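Local coordinates for monomethylamine corrinoid protein 1 (Methanosarcina barkeri, PDB 3EZX) that carries methyl groups on a bound corrinoid cofactor from the methylamine methyltransferase MtmB to MtbA during methanogenesis from monomethylamine, at residues 59-62 against 63-66; 128-132 against 133-137; 200-203 against 204-208. All coordinates share one frame; numbering follows the deposited sequence.

In the fold
Contacts 1, 2 and 3 follow one another along the chain, and each is the start of a helix: 61-82 in the N-terminal helical bundle, then 132-141 and 204-213 in the Rossmann-like domain around the parallel sheet. Their centres lie well apart, about 29 Å between contacts 1 and 2, about 26 Å between 1 and 3, and about 22 Å between 2 and 3, and none touches another. Contacts 1 and 3 come from different domains and both meet the cobamide, which is held between bundle and sheet domain. Contact 2 stands off from the cofactor, at the turn leading from the edge strand 122-125 into its helix.

Contact 1 (59-62 against 63-66); sequences IFLP and QIMM
The carbonyl oxygen of F60 receives two backbone N-H groups: I64 N donates at 3.1 Å, and Q63 N adds a weak bond. The side chain of Q63 returns the grip, its OE1 accepting from F60 N at 2.6 Å, with the donor in the carbonyl plane. A bend at chi2 (75°) folds the glutamine back over the turn, and its amide stands almost perpendicular to the F60 ring. Glutamine is long enough to reach the N-H preceding the helix; the phenylalanine side chain has no acceptor for the helix N-H groups, so the cap rests on the backbone O and the Q63 amide. P62 fits in the first turn, where a backbone N-H is not needed for helical bonding; the next bond, M65 N to L61 O, is 3.0 Å long. The ends of two isoleucines meet at about a right angle, I59 CD1 lying 3.7 Å from I64 CD1, and both also pack on V50 of helix 35-55. L61, I64 and M65 touch the cobamide, giving it an apolar wall. The isoleucine pair, bracketing the N-cap F60, is a hydrophobic staple, and Q63 OE1 to F60 N is the N3 side-chain bond of a capping box, without its reciprocal partner, at the start of a helix lining the corrinoid pocket.

Contact 2 (128-132 against 133-137); sequences VDVLN and ENVVE
A hydrophobic staple starts helix 132-141, the connecting helix of a beta-alpha-beta crossover that runs from strand 122-125 to strand 147-152 in the Rossmann-like corrinoid domain. V130, just before the N-cap residue L131, and V135, in the first turn, are its two arms: V130 CG1 meets V135 CG2 at 3.5 Å, the side chains crossing at about a right angle. V130 CG1 stands opposite its own backbone N (chi1 -176°), which carries this methyl to the helix. Branched valines suit both places, being short, apolar and stiff, and both also touch F98 of strand 94-99, so the staple continues into the core beside the sheet.

Beside the staple, a water links the backbone to a side chain. It accepts from L131 N at 2.7 Å and from N134 ND2, so the asparagine reaches the N-H of the N-cap residue through an intermediary. ND2 also lies alongside leucine, 3.4 Å from L131 CD1. Leucine offers no side-chain acceptor to the helix N-H groups; its carbonyl instead takes weak bonds from N134 N and V135 N. The helical pattern becomes firm one residue later, with V136 N donating to N132 O at 3.0 Å. CB of N132 points away from the turn, and its amide ND2 makes weak bonds to G161 O and D164 OD1 of helix 161-171, while V135 and V136 rest on L165.

Chemically, then, the turn is fastened by methyl packing, backbone bonding and one shared water rather than by a direct side-chain cap; N134 ND2 bonds the bridging water, and N132 ND2 bonds, weakly, to the neighbouring helix.

Contact 3 (200-203 against 204-208); sequences TAEN and AAEAA
N203 OD1 takes the N-H of E206 in an almost straight bond, 2.8 Å long with an N-H...O angle of 175°. From the same residue the backbone oxygen receives A207 N at 2.9 Å, so N203 ends the loop with both of its carbonyls turned to the helix. Its CG lies between the backbone N and the carbonyl carbon (chi1 54°), which folds the short amide back over the first turn and brings OD1 within 3.3 Å of A205 CB. Asparagine is well suited here, since its side chain is just long enough for the acceptor to reach the N-H three residues on.

This is a side-chain N-cap, opening the last helix, 204-213, of the Rossmann-like corrinoid domain. Loop residue A201 packs on the first turn: its CB faces A207 CB at 3.6 Å, and small residues suit both places, since the methyls meet close to the two backbones. Outside the cap, the side chains of E202 and E206 lie side by side, their carboxylates turned nearly at right angles (79°), with E202 OE2 4.2 Å from E206 OE1; such like charges would probably disfavour each other, unless solvent screens them.

Further out, A204 and A207 lie against helix 107-118, touching L111, M115 and V112, where alanine lets two helices come close. A201, E202, N203 and A204 all touch the cobamide, placing the capped turn in the wall of its pocket.

Contact 1 (59-62 against 63-66)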
ATOM      1  N   ILE A  59      -2.940  -5.629  23.565  1.00 39.22           N
ATOM      2  CA  ILE A  59      -4.195  -5.083  23.065  1.00 42.83           C
ATOM      3  C   ILE A  59      -4.782  -6.150  22.138  1.00 40.00           C
ATOM      4  O   ILE A  59      -4.119  -7.152  21.852  1.00 48.23           O
ATOM      5  CB  ILE A  59      -3.975  -3.788  22.278  1.00 47.71           C
ATOM      6  CG1 ILE A  59      -3.140  -4.069  21.026  1.00 22.83           C
ATOM      7  CG2 ILE A  59      -3.291  -2.759  23.186  1.00 39.21           C
ATOM      8  CD1 ILE A  59      -2.928  -2.867  20.146  1.00 38.54           C
ATOM      9  N   PHE A  60      -6.002  -5.944  21.652  1.00 39.54           N
ATOM     10  CA  PHE A  60      -6.604  -6.954  20.802  1.00 48.29           C
ATOM     11  C   PHE A  60      -7.330  -6.438  19.573  1.00 43.55           C
ATOM     12  O   PHE A  60      -7.112  -5.315  19.137  1.00 47.78           O
ATOM     13  CB  PHE A  60      -7.538  -7.824  21.659  1.00 52.48           C
ATOM     14  CG  PHE A  60      -6.839  -8.480  22.809  1.00 59.39           C
ATOM     15  CD1 PHE A  60      -6.810  -7.884  24.070  1.00 48.81           C
ATOM     16  CD2 PHE A  60      -6.145  -9.668  22.610  1.00 60.85           C
ATOM     17  CE1 PHE A  60      -6.071  -8.460  25.110  1.00 48.27           C
ATOM     18  CE2 PHE A  60      -5.407 -10.248  23.639  1.00 52.71           C
ATOM     19  CZ  PHE A  60      -5.375  -9.646  24.892  1.00 54.15           C
ATOM     20  N   LEU A  61      -8.221  -7.255  19.035  1.00 37.25           N
ATOM     21  CA  LEU A  61      -8.933  -6.851  17.840  1.00 34.94           C
ATOM     22  C   LEU A  61      -9.836  -5.632  17.923  1.00 38.27           C
ATOM     23  O   LEU A  61     -10.019  -4.934  16.919  1.00 41.77           O
ATOM     24  CB  LEU A  61      -9.687  -8.039  17.234  1.00 27.24           C
ATOM     25  CG  LEU A  61      -8.833  -8.848  16.237  1.00 26.51           C
ATOM     26  CD1 LEU A  61      -9.800  -9.496  15.281  1.00 39.48           C
ATOM     27  CD2 LEU A  61      -7.855  -7.961  15.438  1.00 33.46           C
ATOM     28  N   PRO A  62     -10.408  -5.348  19.096  1.00 36.52           N
ATOM     29  CA  PRO A  62     -11.259  -4.160  19.097  1.00 35.69           C
ATOM     30  C   PRO A  62     -10.401  -2.913  18.937  1.00 29.27           C
ATOM     31  O   PRO A  62     -10.821  -1.958  18.282  1.00 35.56           O
ATOM     32  CB  PRO A  62     -11.953  -4.244  20.454  1.00 37.80           C
ATOM     33  CG  PRO A  62     -12.003  -5.760  20.670  1.00 38.82           C
ATOM     34  CD  PRO A  62     -10.592  -6.119  20.335  1.00 42.83           C
ATOM     35  N   GLN A  63      -9.198  -2.959  19.517  1.00 18.65           N
ATOM     36  CA  GLN A  63      -8.256  -1.848  19.460  1.00 24.90           C
ATOM     37  C   GLN A  63      -7.631  -1.685  18.077  1.00 22.65           C
ATOM     38  O   GLN A  63      -7.380  -0.567  17.628  1.00 27.31           O
ATOM     39  CB  GLN A  63      -7.131  -2.036  20.484  1.00 29.22           C
ATOM     40  CG  GLN A  63      -7.528  -1.891  21.955  1.00 31.48           C
ATOM     41  CD  GLN A  63      -8.288  -3.087  22.496  1.00 29.62           C
ATOM     42  OE1 GLN A  63      -7.758  -4.195  22.570  1.00 37.72           O
ATOM     43  NE2 GLN A  63      -9.538  -2.868  22.881  1.00 23.31           N
ATOM     44  N   ILE A  64      -7.355  -2.804  17.419  1.00 21.69           N
ATOM     45  CA  ILE A  64      -6.753  -2.784  16.094  1.00 23.22           C
ATOM     46  C   ILE A  64      -7.749  -2.271  15.058  1.00 29.33           C
ATOM     47  O   ILE A  64      -7.373  -1.581  14.110  1.00 22.63           O
ATOM     48  CB  ILE A  64      -6.270  -4.192  15.683  1.00 26.45           C
ATOM     49  CG1 ILE A  64      -5.203  -4.677  16.663  1.00 21.55           C
ATOM     50  CG2 ILE A  64      -5.715  -4.169  14.264  1.00 21.52           C
ATOM     51  CD1 ILE A  64      -3.986  -3.787  16.740  1.00 31.97           C
ATOM     52  N   MET A  65      -9.021  -2.605  15.235  1.00 23.33           N
ATOM     53  CA  MET A  65     -10.040  -2.150  14.299  1.00 28.16           C
ATOM     54  C   MET A  65     -10.128  -0.638  14.342  1.00 25.74           C
ATOM     55  O   MET A  65     -10.146   0.021  13.301  1.00 24.20           O
ATOM     56  CB  MET A  65     -11.396  -2.759  14.644  1.00 23.24           C
ATOM     57  CG  MET A  65     -11.424  -4.259  14.472  1.00 28.83           C
ATOM     58  SD  MET A  65     -12.963  -4.985  15.001  1.00 43.17           S
ATOM     59  CE  MET A  65     -13.400  -5.828  13.542  1.00 55.12           C
ATOM     60  N   MET A  66     -10.165  -0.090  15.552  1.00 27.35           N
ATOM     61  CA  MET A  66     -10.252   1.349  15.721  1.00 28.48           C
ATOM     62  C   MET A  66      -8.998   2.077  15.262  1.00 30.89           C
ATOM     63  O   MET A  66      -9.076   3.200  14.764  1.00 26.53           O
ATOM     64  CB  MET A  66     -10.582   1.679  17.170  1.00 21.26           C
ATOM     65  CG  MET A  66     -12.034   1.391  17.499  1.00 25.74           C
ATOM     66  SD  MET A  66     -12.486   1.891  19.141  1.00 36.73           S
ATOM     67  CE  MET A  66     -12.859   3.592  18.845  1.00 40.76           C
TER

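Contact 2 (128-132 against 133-137)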
ATOM      1  N   VAL A 128      -9.867  -5.017  -3.107  1.00 26.62           N
ATOM      2  CA  VAL A 128      -9.283  -6.052  -2.250  1.00 26.11           C
ATOM      3  C   VAL A 128      -9.920  -7.416  -2.509  1.00 30.99           C
ATOM      4  O   VAL A 128     -10.949  -7.511  -3.179  1.00 40.36           O
ATOM      5  CB  VAL A 128      -9.472  -5.727  -0.737  1.00 34.27           C
ATOM      6  CG1 VAL A 128      -8.864  -4.380  -0.404  1.00 26.49           C
ATOM      7  CG2 VAL A 128     -10.951  -5.748  -0.372  1.00 20.50           C
ATOM      8  N   ASP A 129      -9.310  -8.471  -1.975  1.00 28.52           N
ATOM      9  CA  ASP A 129      -9.856  -9.814  -2.135  1.00 32.02           C
ATOM     10  C   ASP A 129     -10.032 -10.148  -3.619  1.00 27.61           C
ATOM     11  O   ASP A 129     -10.996 -10.800  -4.014  1.00 26.69           O
ATOM     12  CB  ASP A 129     -11.197  -9.888  -1.385  1.00 25.63           C
ATOM     13  CG  ASP A 129     -11.872 -11.239  -1.501  1.00 33.20           C
ATOM     14  OD1 ASP A 129     -11.187 -12.267  -1.328  1.00 36.56           O
ATOM     15  OD2 ASP A 129     -13.098 -11.265  -1.750  1.00 25.33           O
ATOM     16  N   VAL A 130      -9.081  -9.698  -4.432  1.00 31.38           N
ATOM     17  CA  VAL A 130      -9.106  -9.921  -5.876  1.00 25.75           C
ATOM     18  C   VAL A 130      -8.591 -11.303  -6.267  1.00 33.49           C
ATOM     19  O   VAL A 130      -7.499 -11.698  -5.859  1.00 39.06           O
ATOM     20  CB  VAL A 130      -8.237  -8.880  -6.602  1.00 27.69           C
ATOM     21  CG1 VAL A 130      -8.356  -9.063  -8.105  1.00 25.29           C
ATOM     22  CG2 VAL A 130      -8.652  -7.473  -6.185  1.00 37.25           C
ATOM     23  N   LEU A 131      -9.372 -12.029  -7.064  1.00 32.27           N
ATOM     24  CA  LEU A 131      -8.975 -13.362  -7.522  1.00 34.46           C
ATOM     25  C   LEU A 131      -7.772 -13.225  -8.453  1.00 33.27           C
ATOM     26  O   LEU A 131      -7.640 -12.221  -9.154  1.00 36.44           O
ATOM     27  CB  LEU A 131     -10.126 -14.033  -8.279  1.00 38.03           C
ATOM     28  CG  LEU A 131     -11.408 -14.352  -7.506  1.00 47.22           C
ATOM     29  CD1 LEU A 131     -12.535 -14.651  -8.485  1.00 43.89           C
ATOM     30  CD2 LEU A 131     -11.173 -15.529  -6.572  1.00 36.95           C
ATOM     31  N   ASN A 132      -6.896 -14.225  -8.464  1.00 26.47           N
ATOM     32  CA  ASN A 132      -5.728 -14.163  -9.326  1.00 27.69           C
ATOM     33  C   ASN A 132      -6.112 -14.121 -10.800  1.00 33.78           C
ATOM     34  O   ASN A 132      -5.427 -13.502 -11.608  1.00 36.64           O
ATOM     35  CB  ASN A 132      -4.802 -15.344  -9.062  1.00 32.54           C
ATOM     36  CG  ASN A 132      -4.134 -15.260  -7.714  1.00 37.17           C
ATOM     37  OD1 ASN A 132      -3.789 -14.175  -7.249  1.00 43.91           O
ATOM     38  ND2 ASN A 132      -3.932 -16.407  -7.080  1.00 45.81           N
ATOM     39  N   GLU A 133      -7.216 -14.770 -11.147  1.00 37.23           N
ATOM     40  CA  GLU A 133      -7.670 -14.787 -12.526  1.00 39.13           C
ATOM     41  C   GLU A 133      -8.189 -13.434 -12.999  1.00 42.42           C
ATOM     42  O   GLU A 133      -8.034 -13.089 -14.169  1.00 51.06           O
ATOM     43  CB  GLU A 133      -8.738 -15.862 -12.713  1.00 52.57           C
ATOM     44  CG  GLU A 133      -8.169 -17.269 -12.643  1.00 77.70           C
ATOM     45  CD  GLU A 133      -9.189 -18.343 -12.963  1.00 91.40           C
ATOM     46  OE1 GLU A 133      -9.919 -18.201 -13.970  1.00 91.40           O
ATOM     47  OE2 GLU A 133      -9.251 -19.339 -12.212  1.00 91.40           O
ATOM     48  N   ASN A 134      -8.803 -12.665 -12.103  1.00 37.37           N
ATOM     49  CA  ASN A 134      -9.302 -11.349 -12.486  1.00 33.11           C
ATOM     50  C   ASN A 134      -8.140 -10.388 -12.716  1.00 39.48           C
ATOM     51  O   ASN A 134      -8.282  -9.399 -13.433  1.00 41.41           O
ATOM     52  CB  ASN A 134     -10.241 -10.771 -11.424  1.00 39.57           C
ATOM     53  CG  ASN A 134     -11.565 -11.501 -11.356  1.00 41.08           C
ATOM     54  OD1 ASN A 134     -12.156 -11.832 -12.382  1.00 55.85           O
ATOM     55  ND2 ASN A 134     -12.043 -11.748 -10.145  1.00 57.62           N
ATOM     56  N   VAL A 135      -6.996 -10.674 -12.097  1.00 36.25           N
ATOM     57  CA  VAL A 135      -5.818  -9.836 -12.275  1.00 35.13           C
ATOM     58  C   VAL A 135      -5.239 -10.222 -13.628  1.00 37.73           C
ATOM     59  O   VAL A 135      -4.794  -9.370 -14.397  1.00 39.98           O
ATOM     60  CB  VAL A 135      -4.753 -10.082 -11.171  1.00 34.17           C
ATOM     61  CG1 VAL A 135      -3.516  -9.240 -11.441  1.00 16.02           C
ATOM     62  CG2 VAL A 135      -5.319  -9.730  -9.804  1.00 29.09           C
ATOM     63  N   VAL A 136      -5.265 -11.522 -13.912  1.00 35.65           N
ATOM     64  CA  VAL A 136      -4.771 -12.047 -15.178  1.00 39.10           C
ATOM     65  C   VAL A 136      -5.666 -11.552 -16.309  1.00 36.64           C
ATOM     66  O   VAL A 136      -5.184 -11.206 -17.383  1.00 41.26           O
ATOM     67  CB  VAL A 136      -4.767 -13.589 -15.193  1.00 35.07           C
ATOM     68  CG1 VAL A 136      -4.336 -14.095 -16.558  1.00 47.21           C
ATOM     69  CG2 VAL A 136      -3.827 -14.113 -14.130  1.00 45.42           C
ATOM     70  N   GLU A 137      -6.972 -11.521 -16.064  1.00 40.63           N
ATOM     71  CA  GLU A 137      -7.909 -11.056 -17.076  1.00 46.36           C
ATOM     72  C   GLU A 137      -7.679  -9.580 -17.360  1.00 43.02           C
ATOM     73  O   GLU A 137      -7.780  -9.135 -18.505  1.00 42.64           O
ATOM     74  CB  GLU A 137      -9.356 -11.289 -16.623  1.00 37.71           C
ATOM     75  CG  GLU A 137      -9.875 -12.685 -16.941  1.00 61.15           C
ATOM     76  CD  GLU A 137     -11.289 -12.927 -16.442  1.00 70.03           C
ATOM     77  OE1 GLU A 137     -12.141 -12.024 -16.594  1.00 79.55           O
ATOM     78  OE2 GLU A 137     -11.551 -14.027 -15.910  1.00 64.34           O
TER
HETATM   79  O   HOH W   1     -11.665 -10.915  -7.812  1.00 27.74           O

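Contact 3 (200-203 against 204-208)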
ATOM      1  N   THR A 200       9.713  -5.099  -5.328  1.00 67.20           N
ATOM      2  CA  THR A 200       8.976  -4.885  -4.087  1.00 60.29           C
ATOM      3  C   THR A 200       9.488  -3.602  -3.444  1.00 58.67           C
ATOM      4  O   THR A 200      10.554  -3.103  -3.798  1.00 47.97           O
ATOM      5  CB  THR A 200       9.173  -6.038  -3.074  1.00 57.40           C
ATOM      6  OG1 THR A 200       8.625  -5.654  -1.804  1.00 31.38           O
ATOM      7  CG2 THR A 200      10.646  -6.363  -2.911  1.00 32.37           C
ATOM      8  N   ALA A 201       8.718  -3.067  -2.507  1.00 61.77           N
ATOM      9  CA  ALA A 201       9.100  -1.853  -1.802  1.00 60.31           C
ATOM     10  C   ALA A 201       8.717  -2.021  -0.339  1.00 61.73           C
ATOM     11  O   ALA A 201       8.063  -2.997   0.031  1.00 63.26           O
ATOM     12  CB  ALA A 201       8.394  -0.648  -2.401  1.00 55.70           C
ATOM     13  N   GLU A 202       9.129  -1.076   0.495  1.00 63.97           N
ATOM     14  CA  GLU A 202       8.816  -1.150   1.914  1.00 60.40           C
ATOM     15  C   GLU A 202       7.874  -0.035   2.324  1.00 52.48           C
ATOM     16  O   GLU A 202       7.346  -0.041   3.431  1.00 64.14           O
ATOM     17  CB  GLU A 202      10.099  -1.088   2.737  1.00 67.69           C
ATOM     18  CG  GLU A 202      11.018  -2.278   2.514  1.00 81.67           C
ATOM     19  CD  GLU A 202      12.369  -2.102   3.181  1.00 91.40           C
ATOM     20  OE1 GLU A 202      12.404  -1.892   4.413  1.00 91.40           O
ATOM     21  OE2 GLU A 202      13.398  -2.176   2.471  1.00 91.40           O
ATOM     22  N   ASN A 203       7.671   0.926   1.431  1.00 47.83           N
ATOM     23  CA  ASN A 203       6.769   2.038   1.700  1.00 51.28           C
ATOM     24  C   ASN A 203       6.319   2.703   0.409  1.00 49.19           C
ATOM     25  O   ASN A 203       6.878   2.448  -0.656  1.00 42.51           O
ATOM     26  CB  ASN A 203       7.427   3.070   2.628  1.00 67.67           C
ATOM     27  CG  ASN A 203       8.766   3.555   2.114  1.00 71.63           C
ATOM     28  OD1 ASN A 203       8.866   4.108   1.018  1.00 64.87           O
ATOM     29  ND2 ASN A 203       9.808   3.356   2.911  1.00 76.21           N
ATOM     30  N   ALA A 204       5.297   3.546   0.512  1.00 44.47           N
ATOM     31  CA  ALA A 204       4.752   4.240  -0.644  1.00 43.82           C
ATOM     32  C   ALA A 204       5.852   4.925  -1.434  1.00 50.81           C
ATOM     33  O   ALA A 204       5.962   4.747  -2.648  1.00 59.04           O
ATOM     34  CB  ALA A 204       3.713   5.265  -0.197  1.00 34.23           C
ATOM     35  N   ALA A 205       6.668   5.704  -0.733  1.00 54.74           N
ATOM     36  CA  ALA A 205       7.764   6.438  -1.353  1.00 59.47           C
ATOM     37  C   ALA A 205       8.640   5.573  -2.261  1.00 57.59           C
ATOM     38  O   ALA A 205       8.718   5.807  -3.469  1.00 55.03           O
ATOM     39  CB  ALA A 205       8.622   7.090  -0.272  1.00 69.99           C
ATOM     40  N   GLU A 206       9.299   4.581  -1.674  1.00 53.04           N
ATOM     41  CA  GLU A 206      10.180   3.699  -2.427  1.00 54.52           C
ATOM     42  C   GLU A 206       9.412   2.981  -3.527  1.00 62.66           C
ATOM     43  O   GLU A 206       9.926   2.777  -4.628  1.00 70.58           O
ATOM     44  CB  GLU A 206      10.818   2.677  -1.491  1.00 56.69           C
ATOM     45  CG  GLU A 206      12.219   2.273  -1.893  1.00 65.89           C
ATOM     46  CD  GLU A 206      12.852   1.336  -0.891  1.00 83.02           C
ATOM     47  OE1 GLU A 206      12.420   0.165  -0.814  1.00 81.94           O
ATOM     48  OE2 GLU A 206      13.776   1.774  -0.172  1.00 91.40           O
ATOM     49  N   ALA A 207       8.177   2.598  -3.221  1.00 61.96           N
ATOM     50  CA  ALA A 207       7.336   1.908  -4.186  1.00 53.55           C
ATOM     51  C   ALA A 207       7.291   2.712  -5.477  1.00 51.77           C
ATOM     52  O   ALA A 207       7.462   2.165  -6.564  1.00 51.19           O
ATOM     53  CB  ALA A 207       5.934   1.733  -3.623  1.00 54.60           C
ATOM     54  N   ALA A 208       7.064   4.015  -5.346  1.00 48.01           N
ATOM     55  CA  ALA A 208       7.001   4.899  -6.502  1.00 52.23           C
ATOM     56  C   ALA A 208       8.323   4.886  -7.266  1.00 56.19           C
ATOM     57  O   ALA A 208       8.336   4.734  -8.488  1.00 58.19           O
ATOM     58  CB  ALA A 208       6.663   6.314  -6.058  1.00 41.62           C
TER